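Local coordinates for protein phosphatidylinositol-specific phospholipase C (Listeria monocytogenes, PDB 2PLC) that is a bacterial phospholipase C of the phosphatidylinositol-specific family, a single-chain enzyme with a TIM-barrel type of fold, at residues A[1-6]-A[267-272]; A[22-27]-A[258-263]; A[48-53]-A[86-91]; A[61-66]-A[80-85]; A[90-95]-A[99-104]. All coordinates share one frame; numbering follows the deposited sequence.

Contact 1: residues A[1-6]-A[267-272]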
# COMPACT_ATOMS: atom_id res chain seq x y z
N VAL A 1 16.35 13.66 -6.64
CA VAL A 1 15.05 14.31 -6.32
C VAL A 1 14.61 13.96 -4.90
O VAL A 1 15.05 12.96 -4.32
CB VAL A 1 13.94 13.87 -7.32
CG1 VAL A 1 12.65 14.66 -7.08
CG2 VAL A 1 14.42 14.06 -8.76
N THR A 2 13.75 14.80 -4.33
CA THR A 2 13.24 14.60 -2.98
C THR A 2 12.21 13.48 -2.92
O THR A 2 11.39 13.32 -3.83
CB THR A 2 12.58 15.87 -2.42
OG1 THR A 2 11.58 16.34 -3.33
CG2 THR A 2 13.62 16.96 -2.19
N THR A 3 12.26 12.71 -1.84
CA THR A 3 11.33 11.60 -1.63
C THR A 3 9.91 12.14 -1.46
O THR A 3 8.93 11.42 -1.66
CB THR A 3 11.70 10.80 -0.38
OG1 THR A 3 11.77 11.67 0.75
CG2 THR A 3 13.04 10.11 -0.56
N LYS A 4 9.80 13.42 -1.11
CA LYS A 4 8.51 14.06 -0.91
C LYS A 4 7.73 14.25 -2.22
O LYS A 4 6.50 14.30 -2.21
CB LYS A 4 8.71 15.40 -0.19
CG LYS A 4 7.43 16.05 0.28
CD LYS A 4 7.72 17.22 1.20
CE LYS A 4 8.50 18.32 0.50
NZ LYS A 4 8.89 19.41 1.44
N GLN A 5 8.46 14.34 -3.33
CA GLN A 5 7.83 14.53 -4.64
C GLN A 5 8.54 13.73 -5.74
O GLN A 5 8.72 14.22 -6.84
CB GLN A 5 7.84 16.01 -5.03
CG GLN A 5 7.13 16.92 -4.04
CD GLN A 5 7.00 18.35 -4.54
OE1 GLN A 5 7.83 18.83 -5.31
NE2 GLN A 5 5.94 19.03 -4.11
N TRP A 6 8.90 12.48 -5.44
CA TRP A 6 9.60 11.65 -6.41
C TRP A 6 8.80 11.26 -7.65
O TRP A 6 9.37 11.20 -8.74
CB TRP A 6 10.20 10.40 -5.75
CG TRP A 6 9.21 9.37 -5.24
CD1 TRP A 6 8.59 9.35 -4.01
CD2 TRP A 6 8.80 8.17 -5.91
NE1 TRP A 6 7.84 8.20 -3.88
CE2 TRP A 6 7.95 7.46 -5.03
CE3 TRP A 6 9.07 7.62 -7.17
CZ2 TRP A 6 7.37 6.23 -5.36
CZ3 TRP A 6 8.49 6.40 -7.51
CH2 TRP A 6 7.66 5.72 -6.60
N ASN A 267 16.36 3.74 -2.01
CA ASN A 267 16.94 2.82 -2.98
C ASN A 267 15.90 2.13 -3.85
O ASN A 267 16.18 1.79 -5.00
CB ASN A 267 17.85 1.81 -2.28
CG ASN A 267 19.16 2.43 -1.84
OD1 ASN A 267 19.54 3.49 -2.33
ND2 ASN A 267 19.86 1.77 -0.93
N ILE A 268 14.71 1.91 -3.31
CA ILE A 268 13.64 1.28 -4.08
C ILE A 268 13.15 2.31 -5.11
O ILE A 268 12.87 1.97 -6.26
CB ILE A 268 12.48 0.81 -3.18
CG1 ILE A 268 12.96 -0.32 -2.28
CG2 ILE A 268 11.30 0.34 -4.03
CD1 ILE A 268 11.90 -0.83 -1.32
N ILE A 269 13.08 3.57 -4.69
CA ILE A 269 12.65 4.66 -5.57
C ILE A 269 13.67 4.83 -6.71
O ILE A 269 13.28 5.00 -7.87
CB ILE A 269 12.54 6.00 -4.79
CG1 ILE A 269 11.38 5.96 -3.80
CG2 ILE A 269 12.37 7.17 -5.77
CD1 ILE A 269 11.34 7.15 -2.86
N LYS A 270 14.96 4.76 -6.37
CA LYS A 270 16.03 4.91 -7.35
C LYS A 270 16.00 3.86 -8.45
O LYS A 270 16.62 4.04 -9.50
CB LYS A 270 17.40 4.92 -6.67
CG LYS A 270 17.73 6.20 -5.93
CD LYS A 270 19.19 6.21 -5.52
CE LYS A 270 19.59 7.53 -4.87
NZ LYS A 270 21.06 7.64 -4.66
N ASN A 271 15.28 2.76 -8.22
CA ASN A 271 15.18 1.71 -9.23
C ASN A 271 14.45 2.19 -10.48
O ASN A 271 14.66 1.66 -11.57
CB ASN A 271 14.48 0.46 -8.68
CG ASN A 271 14.42 -0.67 -9.69
OD1 ASN A 271 13.36 -0.95 -10.24
ND2 ASN A 271 15.55 -1.30 -9.96
N ASN A 272 13.57 3.18 -10.34
CA ASN A 272 12.83 3.73 -11.48
C ASN A 272 13.74 4.63 -12.31
O ASN A 272 14.66 5.25 -11.77
CB ASN A 272 11.63 4.54 -11.00
CG ASN A 272 10.73 3.76 -10.07
OD1 ASN A 272 9.99 2.88 -10.49
ND2 ASN A 272 10.78 4.10 -8.78
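The irregular N-terminal segment 1-6 comes nearest the end of helix 262-269 at W6 and I269, whose CA atoms are 7.7 Å apart. No hydrogen bond joins the two segments. I269 CD1 sits 3.7 Å from the centroid of the five-membered ring of W6, 11° off the ring normal, a CH-pi contact over the face. Its other branch serves the benzene half: I269 CG2 is 3.6 Å from W6 CE3. The chi1 of W6, 68°, puts CG between the backbone N and the carbonyl carbon and sets the indole with a face against I269. T3 adds its methyl, with CG2 4.1 Å from I269 CD1.

Residues I269 to N272 form a type I beta turn. There N272 ND2 donates to I269 O at 2.8 Å, and N272 N donates to the same oxygen. The two donors come from the same face of the carbonyl plane. This holds the amide near the indole, with the planes 18° apart and N272 ND2 3.5 Å from W6 CZ3.

W6 NE1 bonds to G57 O, and N272 OD1 accepts a hydrogen bond from S20 N. P22 of strand 20-24 touches both W6 and I269, so the N-terminal segment and the last helix meet beside that strand.

Contact 2: residues A[22-27]-A[258-263]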
# COMPACT_ATOMS: atom_id res chain seq x y z
N PRO A 22 7.50 1.78 -3.08
CA PRO A 22 7.71 1.43 -1.67
C PRO A 22 6.35 1.53 -0.98
O PRO A 22 5.61 2.50 -1.20
CB PRO A 22 8.63 2.54 -1.15
CG PRO A 22 9.09 3.28 -2.39
CD PRO A 22 7.95 3.16 -3.34
N GLY A 23 6.02 0.55 -0.15
CA GLY A 23 4.75 0.58 0.56
C GLY A 23 4.92 0.08 1.98
O GLY A 23 5.97 -0.48 2.31
N THR A 24 3.91 0.27 2.81
CA THR A 24 3.96 -0.19 4.20
C THR A 24 2.82 -1.15 4.50
O THR A 24 1.69 -0.99 4.00
CB THR A 24 3.88 0.99 5.18
OG1 THR A 24 2.79 1.84 4.81
CG2 THR A 24 5.17 1.78 5.20
N HIS A 25 3.12 -2.17 5.30
CA HIS A 25 2.12 -3.16 5.70
C HIS A 25 1.54 -2.66 7.02
O HIS A 25 2.28 -2.22 7.90
CB HIS A 25 2.79 -4.53 5.89
CG HIS A 25 1.94 -5.51 6.64
ND1 HIS A 25 2.31 -6.03 7.86
CD2 HIS A 25 0.75 -6.08 6.33
CE1 HIS A 25 1.39 -6.87 8.28
NE2 HIS A 25 0.43 -6.92 7.37
N ASP A 26 0.21 -2.69 7.13
CA ASP A 26 -0.49 -2.24 8.33
C ASP A 26 0.03 -0.86 8.75
O ASP A 26 0.48 -0.63 9.88
CB ASP A 26 -0.31 -3.25 9.46
CG ASP A 26 -1.50 -3.29 10.40
OD1 ASP A 26 -2.39 -2.41 10.34
OD2 ASP A 26 -1.53 -4.24 11.20
N THR A 27 -0.05 0.05 7.79
CA THR A 27 0.38 1.43 7.90
C THR A 27 0.17 2.15 9.23
O THR A 27 1.09 2.81 9.72
CB THR A 27 -0.29 2.25 6.79
OG1 THR A 27 -0.03 1.63 5.51
CG2 THR A 27 0.23 3.69 6.79
N ASP A 258 7.43 -3.78 6.64
CA ASP A 258 7.22 -3.48 8.05
C ASP A 258 8.53 -2.79 8.40
O ASP A 258 9.58 -3.15 7.87
CB ASP A 258 7.15 -4.75 8.90
CG ASP A 258 5.81 -5.44 8.84
OD1 ASP A 258 4.80 -4.78 8.54
OD2 ASP A 258 5.78 -6.65 9.14
N PHE A 259 8.46 -1.76 9.24
CA PHE A 259 9.63 -1.00 9.68
C PHE A 259 10.65 -0.62 8.59
O PHE A 259 11.84 -0.90 8.72
CB PHE A 259 10.36 -1.78 10.80
CG PHE A 259 9.51 -2.04 12.01
CD1 PHE A 259 9.29 -1.05 12.94
CD2 PHE A 259 8.97 -3.30 12.23
CE1 PHE A 259 8.54 -1.30 14.09
CE2 PHE A 259 8.23 -3.57 13.36
CZ PHE A 259 8.01 -2.57 14.30
N PRO A 260 10.19 0.01 7.50
CA PRO A 260 11.16 0.37 6.46
C PRO A 260 12.02 1.54 6.88
O PRO A 260 11.55 2.47 7.53
CB PRO A 260 10.27 0.75 5.29
CG PRO A 260 9.07 1.35 5.98
CD PRO A 260 8.82 0.36 7.09
N GLU A 261 13.30 1.48 6.53
CA GLU A 261 14.23 2.57 6.84
C GLU A 261 14.26 3.56 5.68
O GLU A 261 13.99 3.19 4.53
CB GLU A 261 15.63 2.02 7.09
CG GLU A 261 15.71 1.16 8.33
CD GLU A 261 17.12 0.76 8.66
OE1 GLU A 261 17.68 -0.11 7.96
OE2 GLU A 261 17.68 1.33 9.63
N LYS A 262 14.56 4.81 5.99
CA LYS A 262 14.63 5.89 5.00
C LYS A 262 15.52 5.51 3.82
O LYS A 262 15.21 5.82 2.67
CB LYS A 262 15.21 7.16 5.65
CG LYS A 262 14.48 7.67 6.88
CD LYS A 262 13.36 8.63 6.53
CE LYS A 262 12.88 9.41 7.75
NZ LYS A 262 13.95 10.31 8.28
N GLN A 263 16.63 4.83 4.13
CA GLN A 263 17.62 4.38 3.16
C GLN A 263 17.03 3.38 2.16
O GLN A 263 17.20 3.52 0.95
CB GLN A 263 18.78 3.71 3.91
CG GLN A 263 19.90 3.16 3.04
CD GLN A 263 20.94 4.20 2.70
OE1 GLN A 263 20.66 5.17 2.00
NE2 GLN A 263 22.16 4.00 3.21
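H25 and D258 mark the closest backbone approach, with CA atoms 5.6 Å apart. H25 directly follows strand 20-24, and D258 directly follows strand 253-257. H25 ND1 donates to D258 OD1 at 2.9 Å, with an N-H...O angle of 151°. The oxygen lies in the imidazole plane and accepts on its syn lone pair. The carboxylate is turned 47° from the ring. The two side chains share one heading. CG of H25 is anti to the backbone N (chi1 165°), which carries the ring alongside D258. D26 CB lies over one face of the H25 ring.

The two strands are parallel neighbours in one sheet, and the family belongs to the TIM-barrel clan. Such folds carry functional groups on the loops after the C-terminal ends of the strands, and H25 and D258 both stand at such ends. The His-carboxylate bond probably fixes the rotation of the imidazole. H25 also touches D62 and R64 of strand 60-65.

Beside this bond the contact is apolar. T24 CG2 meets P260 CG at 4.0 Å, the two side chains nearly perpendicular. T24 OG1 accepts from T27 OG1 at 2.9 Å and is also hydrogen-bonded to Q53 OE1.

Contact 3: residues A[48-53]-A[86-91]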
# COMPACT_ATOMS: atom_id res chain seq x y z
N MET A 48 7.14 5.20 12.03
CA MET A 48 6.80 6.49 11.43
C MET A 48 5.30 6.67 11.36
O MET A 48 4.57 5.70 11.14
CB MET A 48 7.38 6.62 10.01
CG MET A 48 8.88 6.84 9.94
SD MET A 48 9.49 7.01 8.24
CE MET A 48 9.19 5.34 7.61
N SER A 49 4.83 7.89 11.57
CA SER A 49 3.40 8.18 11.49
C SER A 49 3.04 8.20 10.00
O SER A 49 3.93 8.24 9.15
CB SER A 49 3.05 9.53 12.13
OG SER A 49 3.61 10.60 11.41
N LEU A 50 1.74 8.18 9.71
CA LEU A 50 1.26 8.18 8.33
C LEU A 50 1.90 9.30 7.52
O LEU A 50 2.46 9.06 6.46
CB LEU A 50 -0.26 8.33 8.29
CG LEU A 50 -0.95 8.47 6.93
CD1 LEU A 50 -0.56 7.34 6.00
CD2 LEU A 50 -2.45 8.47 7.14
N TYR A 51 1.87 10.50 8.07
CA TYR A 51 2.42 11.65 7.39
C TYR A 51 3.92 11.55 7.14
O TYR A 51 4.42 11.97 6.09
CB TYR A 51 2.08 12.92 8.15
CG TYR A 51 2.42 14.14 7.35
CD1 TYR A 51 1.67 14.49 6.22
CD2 TYR A 51 3.56 14.89 7.65
CE1 TYR A 51 2.04 15.55 5.40
CE2 TYR A 51 3.95 15.96 6.83
CZ TYR A 51 3.20 16.29 5.70
OH TYR A 51 3.60 17.33 4.88
N GLN A 52 4.65 10.99 8.10
CA GLN A 52 6.09 10.84 7.95
C GLN A 52 6.42 9.84 6.85
O GLN A 52 7.40 10.03 6.12
CB GLN A 52 6.72 10.36 9.26
CG GLN A 52 6.52 11.30 10.42
CD GLN A 52 7.30 10.87 11.63
OE1 GLN A 52 8.07 11.65 12.18
NE2 GLN A 52 7.11 9.62 12.05
N GLN A 53 5.62 8.79 6.74
CA GLN A 53 5.81 7.76 5.73
C GLN A 53 5.64 8.33 4.32
O GLN A 53 6.41 8.02 3.42
CB GLN A 53 4.81 6.62 5.94
CG GLN A 53 5.02 5.82 7.21
CD GLN A 53 3.97 4.74 7.38
OE1 GLN A 53 3.51 4.14 6.41
NE2 GLN A 53 3.55 4.51 8.63
N LEU A 86 -7.94 10.08 5.87
CA LEU A 86 -8.30 10.76 4.62
C LEU A 86 -7.85 12.21 4.59
O LEU A 86 -7.38 12.69 3.56
CB LEU A 86 -9.80 10.66 4.36
CG LEU A 86 -10.30 9.25 4.06
CD1 LEU A 86 -11.79 9.27 3.76
CD2 LEU A 86 -9.53 8.66 2.90
N GLU A 87 -7.96 12.90 5.72
CA GLU A 87 -7.55 14.30 5.77
C GLU A 87 -6.04 14.43 5.62
O GLU A 87 -5.54 15.36 4.98
CB GLU A 87 -8.01 14.99 7.05
CG GLU A 87 -7.39 16.37 7.20
CD GLU A 87 -8.13 17.25 8.16
OE1 GLU A 87 -7.90 17.12 9.38
OE2 GLU A 87 -8.94 18.07 7.69
N THR A 88 -5.32 13.48 6.20
CA THR A 88 -3.87 13.48 6.12
C THR A 88 -3.43 13.22 4.68
O THR A 88 -2.62 13.96 4.14
CB THR A 88 -3.26 12.41 7.05
OG1 THR A 88 -3.63 12.68 8.41
CG2 THR A 88 -1.74 12.40 6.93
N ILE A 89 -3.98 12.17 4.07
CA ILE A 89 -3.64 11.80 2.69
C ILE A 89 -3.94 12.97 1.75
O ILE A 89 -3.12 13.35 0.92
CB ILE A 89 -4.47 10.61 2.18
CG1 ILE A 89 -4.41 9.44 3.16
CG2 ILE A 89 -3.99 10.20 0.81
CD1 ILE A 89 -3.02 9.01 3.49
N THR A 90 -5.14 13.51 1.91
CA THR A 90 -5.62 14.63 1.12
C THR A 90 -4.76 15.88 1.26
O THR A 90 -4.47 16.55 0.26
CB THR A 90 -7.08 14.91 1.48
OG1 THR A 90 -7.88 13.85 0.94
CG2 THR A 90 -7.54 16.22 0.92
N GLN A 91 -4.33 16.20 2.48
CA GLN A 91 -3.48 17.36 2.70
C GLN A 91 -2.13 17.18 2.02
O GLN A 91 -1.54 18.14 1.51
CB GLN A 91 -3.28 17.61 4.20
CG GLN A 91 -4.48 18.26 4.88
CD GLN A 91 -4.87 19.59 4.24
OE1 GLN A 91 -4.14 20.58 4.34
NE2 GLN A 91 -6.02 19.62 3.58
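L50 and Y51 on helix 50-55 face T88 and I89 on helix 82-95. The CA atoms of Y51 and T88 are 6.7 Å apart, and no hydrogen bond crosses between the segments.

The apolar contacts come first. L50 CD2 is 3.7 Å from I89 CD1, and its CD1 branch also touches that methyl. Here one side chain lies roughly square across the other. L50 and T88 instead pass antiparallel, flank to flank, with L50 CD2 4.0 Å from T88 CG2. The T88 methyl is anti to the backbone N (chi1 of OG1 -60°). It packs against L50 and lies 4.0 Å from Y51 CB, at the edge of the Y51 ring and near its plane.

The polar contacts stay within each segment or lead outside. T88 OG1 bonds to G84 O in its own helix. Y51 OH lies unusually close to K95 NZ, so the length of that hydrogen bond is doubtful. T90 OG1 and T90 N both donate to L86 O, from opposite faces of its plane. S49 is the N-cap of helix 50-55, and its OG accepts a weak bond from Q52 N. Q53 NE2 donates to M48 O at 3.0 Å, nearly straight at 167°, from above the carbonyl plane.

This is helix-to-helix packing within the X domain. A short helix before strand 60-65 lies against the longer helix 82-95, which precedes strand 101-107 of the same sheet.

Contact 4: residues A[61-66]-A[80-85]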
# COMPACT_ATOMS: atom_id res chain seq x y z
N ILE A 61 -0.27 2.46 0.88
CA ILE A 61 -0.63 2.32 2.28
C ILE A 61 -1.68 1.24 2.47
O ILE A 61 -2.45 0.94 1.56
CB ILE A 61 -1.08 3.66 2.92
CG1 ILE A 61 -2.28 4.24 2.17
CG2 ILE A 61 0.08 4.65 2.90
CD1 ILE A 61 -2.76 5.57 2.74
N ASP A 62 -1.67 0.64 3.65
CA ASP A 62 -2.56 -0.46 3.99
C ASP A 62 -3.37 -0.03 5.22
O ASP A 62 -2.87 -0.04 6.34
CB ASP A 62 -1.67 -1.67 4.27
CG ASP A 62 -2.43 -2.88 4.71
OD1 ASP A 62 -3.69 -2.87 4.73
OD2 ASP A 62 -1.75 -3.87 5.05
N ILE A 63 -4.62 0.35 4.98
CA ILE A 63 -5.51 0.83 6.04
C ILE A 63 -6.60 -0.17 6.40
O ILE A 63 -7.37 -0.60 5.54
CB ILE A 63 -6.16 2.17 5.62
CG1 ILE A 63 -5.08 3.16 5.15
CG2 ILE A 63 -6.97 2.77 6.77
CD1 ILE A 63 -4.09 3.56 6.22
N ARG A 64 -6.68 -0.52 7.68
CA ARG A 64 -7.68 -1.47 8.16
C ARG A 64 -8.67 -0.73 9.06
O ARG A 64 -8.26 -0.07 10.02
CB ARG A 64 -7.01 -2.58 8.98
CG ARG A 64 -5.63 -3.01 8.49
CD ARG A 64 -5.71 -3.89 7.27
NE ARG A 64 -4.39 -4.40 6.88
CZ ARG A 64 -3.88 -5.56 7.29
NH1 ARG A 64 -4.57 -6.34 8.12
NH2 ARG A 64 -2.70 -5.96 6.85
N ALA A 65 -9.96 -0.86 8.76
CA ALA A 65 -11.00 -0.17 9.54
C ALA A 65 -12.23 -1.02 9.81
O ALA A 65 -12.42 -2.08 9.22
CB ALA A 65 -11.41 1.11 8.81
N LYS A 66 -13.07 -0.54 10.74
CA LYS A 66 -14.32 -1.21 11.10
C LYS A 66 -15.48 -0.25 10.81
O LYS A 66 -15.25 0.94 10.62
CB LYS A 66 -14.31 -1.64 12.56
CG LYS A 66 -13.39 -2.81 12.82
CD LYS A 66 -13.57 -3.38 14.22
CE LYS A 66 -12.68 -4.59 14.43
NZ LYS A 66 -12.73 -5.06 15.84
N ALA A 80 -6.86 6.14 15.79
CA ALA A 80 -6.97 6.87 14.53
C ALA A 80 -8.34 6.59 13.93
O ALA A 80 -8.96 5.58 14.23
CB ALA A 80 -5.86 6.44 13.57
N SER A 81 -8.81 7.51 13.09
CA SER A 81 -10.10 7.36 12.43
C SER A 81 -9.88 7.46 10.93
O SER A 81 -8.86 7.99 10.47
CB SER A 81 -11.07 8.45 12.90
OG SER A 81 -10.52 9.75 12.68
N LEU A 82 -10.83 6.94 10.16
CA LEU A 82 -10.71 6.99 8.71
C LEU A 82 -10.72 8.43 8.23
O LEU A 82 -9.98 8.79 7.31
CB LEU A 82 -11.82 6.17 8.06
CG LEU A 82 -11.65 5.90 6.56
CD1 LEU A 82 -10.27 5.32 6.29
CD2 LEU A 82 -12.74 4.96 6.08
N SER A 83 -11.51 9.28 8.89
CA SER A 83 -11.60 10.69 8.53
C SER A 83 -10.25 11.35 8.74
O SER A 83 -9.83 12.21 7.95
CB SER A 83 -12.67 11.41 9.36
OG SER A 83 -12.36 11.36 10.74
N GLY A 84 -9.55 10.92 9.79
CA GLY A 84 -8.24 11.47 10.09
C GLY A 84 -7.25 11.06 9.02
O GLY A 84 -6.46 11.88 8.54
N VAL A 85 -7.31 9.79 8.63
CA VAL A 85 -6.43 9.25 7.60
C VAL A 85 -6.68 9.97 6.27
O VAL A 85 -5.73 10.43 5.63
CB VAL A 85 -6.67 7.72 7.42
CG1 VAL A 85 -5.87 7.19 6.24
CG2 VAL A 85 -6.26 6.99 8.68
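I63 on strand 60-65 reaches two residues at the start of helix 82-95. Its branches part the work. I63 CD1 meets V85 CG1 at 4.0 Å, the side chains reaching toward each other tip to tip. I63 CG2 lies 4.2 Å from L82 CD1, where the side chains cross obliquely. With chi1 -51°, CG1 of I63 is anti to the carbonyl carbon and CG2 anti to the backbone N, which separates the two branches. L82 has its CG anti to the backbone N (chi1 -168°), and this brings its end nearer the strand.

D62 and R64 form a salt bridge within the strand segment. R64 grips D62 side-on. R64 NE is 2.7 Å from D62 OD1, and R64 NH2 is 2.9 Å from D62 OD2. Both oxygens are met on the syn side, but with both nitrogens tilted out of the carboxylate plane. D62 OD2 also accepts from D26 N, so the carboxylate is held at several points. M103, I71 and I119 add to the apolar surroundings of I63 and L82.

Across the contact there is neither hydrogen bond nor salt bridge. Between these two segments the association rests on apolar side-chain contacts.

Contact 5: residues A[90-95]-A[99-104]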
# COMPACT_ATOMS: atom_id res chain seq x y z
N THR A 90 -5.14 13.51 1.91
CA THR A 90 -5.62 14.63 1.12
C THR A 90 -4.76 15.88 1.26
O THR A 90 -4.47 16.55 0.26
CB THR A 90 -7.08 14.91 1.48
OG1 THR A 90 -7.88 13.85 0.94
CG2 THR A 90 -7.54 16.22 0.92
N GLN A 91 -4.33 16.20 2.48
CA GLN A 91 -3.48 17.36 2.70
C GLN A 91 -2.13 17.18 2.02
O GLN A 91 -1.54 18.14 1.51
CB GLN A 91 -3.28 17.61 4.20
CG GLN A 91 -4.48 18.26 4.88
CD GLN A 91 -4.87 19.59 4.24
OE1 GLN A 91 -4.14 20.58 4.34
NE2 GLN A 91 -6.02 19.62 3.58
N PHE A 92 -1.64 15.94 2.00
CA PHE A 92 -0.36 15.63 1.37
C PHE A 92 -0.47 15.79 -0.15
O PHE A 92 0.42 16.36 -0.78
CB PHE A 92 0.07 14.20 1.70
CG PHE A 92 1.34 13.79 1.02
CD1 PHE A 92 2.57 14.21 1.52
CD2 PHE A 92 1.32 13.01 -0.13
CE1 PHE A 92 3.75 13.87 0.88
CE2 PHE A 92 2.50 12.67 -0.79
CZ PHE A 92 3.72 13.10 -0.28
N LEU A 93 -1.54 15.25 -0.72
CA LEU A 93 -1.77 15.33 -2.16
C LEU A 93 -2.05 16.76 -2.63
O LEU A 93 -1.89 17.07 -3.81
CB LEU A 93 -2.93 14.43 -2.56
CG LEU A 93 -2.63 12.94 -2.48
CD1 LEU A 93 -3.88 12.14 -2.76
CD2 LEU A 93 -1.52 12.60 -3.45
N LYS A 94 -2.49 17.60 -1.69
CA LYS A 94 -2.79 19.00 -1.98
C LYS A 94 -1.48 19.78 -2.05
O LYS A 94 -1.30 20.66 -2.90
CB LYS A 94 -3.69 19.57 -0.88
CG LYS A 94 -4.15 21.00 -1.11
CD LYS A 94 -4.98 21.54 0.06
CE LYS A 94 -6.29 20.78 0.23
NZ LYS A 94 -7.15 21.36 1.31
N LYS A 95 -0.55 19.42 -1.16
CA LYS A 95 0.75 20.07 -1.07
C LYS A 95 1.70 19.59 -2.18
O LYS A 95 2.51 20.36 -2.70
CB LYS A 95 1.35 19.77 0.31
CG LYS A 95 2.27 20.85 0.86
CD LYS A 95 3.48 20.24 1.55
CE LYS A 95 3.06 19.15 2.53
NZ LYS A 95 4.05 18.03 2.52
N GLU A 99 1.95 13.64 -7.06
CA GLU A 99 2.11 12.30 -6.48
C GLU A 99 0.79 11.54 -6.53
O GLU A 99 -0.27 12.13 -6.70
CB GLU A 99 2.57 12.40 -5.02
CG GLU A 99 3.83 13.22 -4.80
CD GLU A 99 5.00 12.73 -5.61
OE1 GLU A 99 5.47 11.60 -5.36
OE2 GLU A 99 5.47 13.47 -6.49
N THR A 100 0.88 10.22 -6.41
CA THR A 100 -0.29 9.36 -6.40
C THR A 100 -0.13 8.34 -5.29
O THR A 100 0.98 7.87 -5.01
CB THR A 100 -0.52 8.64 -7.76
OG1 THR A 100 -1.53 7.63 -7.60
CG2 THR A 100 0.75 8.00 -8.26
N ILE A 101 -1.23 8.01 -4.64
CA ILE A 101 -1.20 7.06 -3.54
C ILE A 101 -2.12 5.89 -3.80
O ILE A 101 -3.25 6.06 -4.26
CB ILE A 101 -1.54 7.75 -2.20
CG1 ILE A 101 -0.46 8.78 -1.88
CG2 ILE A 101 -1.68 6.74 -1.07
CD1 ILE A 101 -0.72 9.60 -0.67
N ILE A 102 -1.59 4.69 -3.58
CA ILE A 102 -2.36 3.47 -3.76
C ILE A 102 -2.75 3.09 -2.34
O ILE A 102 -1.89 2.97 -1.47
CB ILE A 102 -1.51 2.37 -4.41
CG1 ILE A 102 -0.93 2.89 -5.73
CG2 ILE A 102 -2.36 1.12 -4.63
CD1 ILE A 102 0.10 1.99 -6.34
N MET A 103 -4.04 2.89 -2.12
CA MET A 103 -4.53 2.58 -0.79
C MET A 103 -5.43 1.37 -0.68
O MET A 103 -6.49 1.30 -1.30
CB MET A 103 -5.26 3.81 -0.23
CG MET A 103 -5.90 3.58 1.13
SD MET A 103 -6.77 5.05 1.69
CE MET A 103 -8.44 4.49 1.63
N ARG A 104 -4.99 0.42 0.13
CA ARG A 104 -5.76 -0.79 0.39
C ARG A 104 -6.63 -0.46 1.59
O ARG A 104 -6.13 -0.04 2.63
CB ARG A 104 -4.82 -1.93 0.74
CG ARG A 104 -5.52 -3.19 1.18
CD ARG A 104 -4.54 -4.18 1.78
NE ARG A 104 -5.19 -5.42 2.17
CZ ARG A 104 -4.54 -6.50 2.61
NH1 ARG A 104 -3.22 -6.47 2.72
NH2 ARG A 104 -5.20 -7.61 2.90
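F92 is the first residue of segment 90-95 to touch segment 99-104, and L93 is the next. CG of F92 is anti to its backbone N (chi1 177°), which swings the ring toward the strand. F92 CD2 lies 4.0 Å from I101 CD1, and F92 CE2 is 4.2 Å from E99 CB. Both approach the ring obliquely. F92 also packs on Y51 and L54 of helix 50-55, so its ring lies between that helix and the strand.

L93 follows, and here the backbones come closest: its CA is 6.5 Å from that of E99. The L93 CD2 methyl rests 3.5 Å from E99 O and 4.2 Å from I101 CD1. I101 CD1 therefore meets both F92 and L93. L93 also touches I152 of strand 152-157.

Helix 82-95 is joined to strand 101-107 by a short connection. Strand 60-65, this helix and strand 101-107 form a beta-alpha-beta crossover, since the two strands are parallel neighbours. This is the repeating element of barrels of the TIM type, with the helix on the outside of the sheet.

E99 turns its carboxylate away from the helix. Its OE2 accepts from S8 N, while OE1 accepts from M7 N and forms a salt bridge with R59 NH2.

Contacts 3, 4 and 5 all use helix 82-95. Contacts 3 and 5 are closest, with centres about 8 Å apart; contacts 3 and 4 are about 10 Å apart. Contacts 4 and 5 reach strands 60-65 and 101-107, neighbours in one sheet. Contacts 1 and 2 share helix 262-269, with centres about 14 Å apart. Along the chain contact 1 encloses all the others, and contact 2 encloses contacts 3, 4 and 5. The N- and C-terminal parts of the chain thus meet. Strands 20-24 and 253-257, near the two chain ends, are parallel neighbours, consistent with the closing of a barrel-type fold. T27 to D62 and T24 to Q53 tie contact 2 to contacts 4 and 3.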